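Long-range contact in amidohydrolase family protein (Acinetobacter baumannii, PDB 4I6K), which is probably a metal-independent hydrolase of the amidohydrolase superfamily that opens the lactone ring of 2-pyrone-4,6-dicarboxylate: residues Asn113-Gly118 and Glu147-Gln152. Numbering follows the deposited sequence.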
ATOM      1  N   ASN A 113      19.033  -8.975   4.027  1.00 53.80           N
ATOM      2  CA  ASN A 113      18.493 -10.327   4.133  1.00 56.01           C
ATOM      3  C   ASN A 113      17.021 -10.409   3.741  1.00 63.47           C
ATOM      4  O   ASN A 113      16.612 -11.321   3.009  1.00 61.39           O
ATOM      5  CB  ASN A 113      18.738 -10.910   5.523  1.00 56.00           C
ATOM      6  CG  ASN A 113      20.065 -11.659   5.612  1.00 64.87           C
ATOM      7  OD1 ASN A 113      21.130 -11.106   5.335  1.00 62.03           O
ATOM      8  ND2 ASN A 113      20.001 -12.924   5.997  1.00 67.06           N
ATOM      9  N   LEU A 114      16.227  -9.451   4.216  1.00 57.99           N
ATOM     10  CA  LEU A 114      14.839  -9.362   3.784  1.00 49.12           C
ATOM     11  C   LEU A 114      14.773  -9.176   2.281  1.00 44.58           C
ATOM     12  O   LEU A 114      13.941  -9.794   1.613  1.00 47.23           O
ATOM     13  CB  LEU A 114      14.106  -8.229   4.507  1.00 47.56           C
ATOM     14  CG  LEU A 114      14.029  -8.484   6.014  1.00 56.50           C
ATOM     15  CD1 LEU A 114      13.740  -7.204   6.761  1.00 45.42           C
ATOM     16  CD2 LEU A 114      13.000  -9.584   6.349  1.00 49.04           C
ATOM     17  N   LYS A 115      15.656  -8.334   1.741  1.00 50.31           N
ATOM     18  CA  LYS A 115      15.672  -8.114   0.301  1.00 48.32           C
ATOM     19  C   LYS A 115      15.837  -9.455  -0.407  1.00 52.94           C
ATOM     20  O   LYS A 115      15.170  -9.730  -1.399  1.00 45.11           O
ATOM     21  CB  LYS A 115      16.797  -7.157  -0.112  1.00 48.30           C
ATOM     22  CG  LYS A 115      16.894  -6.903  -1.636  1.00 36.63           C
ATOM     23  CD  LYS A 115      17.863  -5.743  -1.942  1.00 49.13           C
ATOM     24  CE  LYS A 115      17.991  -5.448  -3.432  1.00 40.67           C
ATOM     25  NZ  LYS A 115      16.844  -4.663  -3.951  1.00 48.76           N
ATOM     26  N   ALA A 116      16.737 -10.285   0.116  1.00 54.68           N
ATOM     27  CA  ALA A 116      16.996 -11.608  -0.455  1.00 57.46           C
ATOM     28  C   ALA A 116      15.783 -12.546  -0.408  1.00 55.46           C
ATOM     29  O   ALA A 116      15.801 -13.613  -1.013  1.00 61.91           O
ATOM     30  CB  ALA A 116      18.182 -12.254   0.251  1.00 53.49           C
ATOM     31  N   GLN A 117      14.740 -12.160   0.319  1.00 53.23           N
ATOM     32  CA  GLN A 117      13.577 -13.021   0.479  1.00 50.17           C
ATOM     33  C   GLN A 117      12.352 -12.466  -0.252  1.00 56.08           C
ATOM     34  O   GLN A 117      11.212 -12.899  -0.020  1.00 51.61           O
ATOM     35  CB  GLN A 117      13.276 -13.216   1.955  1.00 48.86           C
ATOM     36  CG  GLN A 117      14.440 -13.760   2.746  1.00 55.26           C
ATOM     37  CD  GLN A 117      14.087 -13.967   4.201  1.00 69.33           C
ATOM     38  OE1 GLN A 117      13.228 -14.789   4.529  1.00 77.86           O
ATOM     39  NE2 GLN A 117      14.746 -13.220   5.088  1.00 63.18           N
ATOM     40  N   GLY A 118      12.594 -11.497  -1.132  1.00 55.67           N
ATOM     41  CA  GLY A 118      11.530 -10.949  -1.979  1.00 49.36           C
ATOM     42  C   GLY A 118      10.814  -9.736  -1.420  1.00 46.48           C
ATOM     43  O   GLY A 118       9.769  -9.358  -1.940  1.00 52.25           O
ATOM     44  N   GLU A 147      17.189   3.612   0.456  1.00 42.53           N
ATOM     45  CA  GLU A 147      17.536   4.198  -0.838  1.00 46.78           C
ATOM     46  C   GLU A 147      18.570   3.333  -1.587  1.00 50.78           C
ATOM     47  O   GLU A 147      18.395   3.012  -2.763  1.00 48.47           O
ATOM     48  CB  GLU A 147      18.087   5.588  -0.604  1.00 39.65           C
ATOM     49  CG  GLU A 147      18.344   6.409  -1.837  1.00 41.85           C
ATOM     50  CD  GLU A 147      18.904   7.764  -1.465  1.00 40.72           C
ATOM     51  OE1 GLU A 147      19.694   7.835  -0.501  1.00 48.81           O
ATOM     52  OE2 GLU A 147      18.549   8.760  -2.117  1.00 40.19           O
ATOM     53  N   SER A 148      19.634   2.949  -0.885  1.00 44.95           N
ATOM     54  CA  SER A 148      20.689   2.113  -1.445  1.00 51.75           C
ATOM     55  C   SER A 148      20.167   0.795  -1.965  1.00 47.45           C
ATOM     56  O   SER A 148      20.711   0.244  -2.916  1.00 52.38           O
ATOM     57  CB  SER A 148      21.736   1.828  -0.377  1.00 39.27           C
ATOM     58  OG  SER A 148      21.972   3.008   0.367  1.00 71.32           O
ATOM     59  N   LEU A 149      19.116   0.288  -1.333  1.00 52.67           N
ATOM     60  CA  LEU A 149      18.587  -1.025  -1.677  1.00 52.33           C
ATOM     61  C   LEU A 149      17.556  -0.980  -2.801  1.00 54.39           C
ATOM     62  O   LEU A 149      17.044  -2.022  -3.220  1.00 46.16           O
ATOM     63  CB  LEU A 149      17.982  -1.691  -0.447  1.00 49.45           C
ATOM     64  CG  LEU A 149      19.000  -2.133   0.606  1.00 60.81           C
ATOM     65  CD1 LEU A 149      18.290  -2.539   1.899  1.00 54.88           C
ATOM     66  CD2 LEU A 149      19.858  -3.277   0.066  1.00 42.29           C
ATOM     67  N   ASN A 150      17.254   0.217  -3.292  1.00 43.08           N
ATOM     68  CA  ASN A 150      16.305   0.353  -4.391  1.00 41.20           C
ATOM     69  C   ASN A 150      14.919  -0.026  -3.933  1.00 52.00           C
ATOM     70  O   ASN A 150      14.034  -0.283  -4.740  1.00 49.11           O
ATOM     71  CB  ASN A 150      16.691  -0.544  -5.553  1.00 53.67           C
ATOM     72  CG  ASN A 150      17.278   0.222  -6.701  1.00 71.79           C
ATOM     73  OD1 ASN A 150      17.911   1.268  -6.510  1.00 69.91           O
ATOM     74  ND2 ASN A 150      17.072  -0.287  -7.915  1.00 86.40           N
ATOM     75  N   TRP A 151      14.748  -0.072  -2.619  1.00 52.35           N
ATOM     76  CA  TRP A 151      13.468  -0.360  -2.022  1.00 44.66           C
ATOM     77  C   TRP A 151      12.574   0.846  -2.143  1.00 47.73           C
ATOM     78  O   TRP A 151      13.053   1.967  -2.253  1.00 46.91           O
ATOM     79  CB  TRP A 151      13.682  -0.662  -0.549  1.00 41.21           C
ATOM     80  CG  TRP A 151      13.898  -2.085  -0.306  1.00 45.23           C
ATOM     81  CD1 TRP A 151      14.070  -3.057  -1.246  1.00 42.86           C
ATOM     82  CD2 TRP A 151      13.991  -2.727   0.968  1.00 39.33           C
ATOM     83  NE1 TRP A 151      14.250  -4.272  -0.634  1.00 40.63           N
ATOM     84  CE2 TRP A 151      14.211  -4.096   0.727  1.00 46.96           C
ATOM     85  CE3 TRP A 151      13.901  -2.275   2.291  1.00 36.67           C
ATOM     86  CZ2 TRP A 151      14.341  -5.028   1.764  1.00 52.80           C
ATOM     87  CZ3 TRP A 151      14.026  -3.200   3.323  1.00 46.78           C
ATOM     88  CH2 TRP A 151      14.252  -4.559   3.053  1.00 41.31           C
ATOM     89  N   GLN A 152      11.269   0.619  -2.102  1.00 47.66           N
ATOM     90  CA  GLN A 152      10.320   1.718  -2.023  1.00 40.59           C
ATOM     91  C   GLN A 152       9.965   2.004  -0.543  1.00 48.32           C
ATOM     92  O   GLN A 152      10.190   1.163   0.352  1.00 39.39           O
ATOM     93  CB  GLN A 152       9.061   1.345  -2.794  1.00 46.14           C
ATOM     94  CG  GLN A 152       8.274   0.211  -2.127  1.00 37.09           C
ATOM     95  CD  GLN A 152       6.980  -0.078  -2.849  1.00 44.02           C
ATOM     96  OE1 GLN A 152       6.990  -0.568  -3.973  1.00 47.09           O
ATOM     97  NE2 GLN A 152       5.854   0.247  -2.215  1.00 37.83           N
TER
HETATM   98  O   HOH W   1      14.140  -5.430  -3.433  1.00 56.06           O
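Lys115 reaches across from the last turn of helix 108-115 and hands its ammonium group to the backbone carbonyl of Leu149, just past helix 137-148. The bond from Lys115 NZ to Leu149 O is short, 2.7 Å, lies in the carbonyl plane and meets the C=O at 159°. The side chain gets there fully stretched, with CG anti to the backbone N (chi1 179°), and turns only at its last torsion (chi4 79°), which swings NZ onto the oxygen. On the way, Lys115 CD passes Leu149 CD2 at 3.8 Å, the two side chains running past each other in opposite directions.

The methylene part of the same lysine also runs by the indole of Trp151, its CB 3.8 Å from Trp151 CZ2. Farther round the ring, Leu114 CB meets the rim in the ring plane, 4.0 Å from Trp151 CH2. Leu149 packs over a face instead: its CD1 sits 4.3 Å above the middle of the Trp151 indole, on the side from which the Lys115 chain also comes, so that leucine and tryptophan pack together within their own segment. A water at the indole edge accepts from Lys115 NZ at 2.9 Å and, more weakly, from Trp151 NE1, giving the ammonium and the pyrrole N-H a shared partner.

Both segments turn sharply here: a type I turn runs from Lys115 to Gly118, and Asn150, with positive phi, closes helix 137-148 in a Schellman motif. These are two successive helix-to-strand connections of the parallel (beta/alpha)8 barrel, leading into the adjacent strands 119-125 and 152-156. Trp151 also rests on Ile119 and Val122 of the first of these strands, while Leu114 packs against Leu86 of helix 83-91.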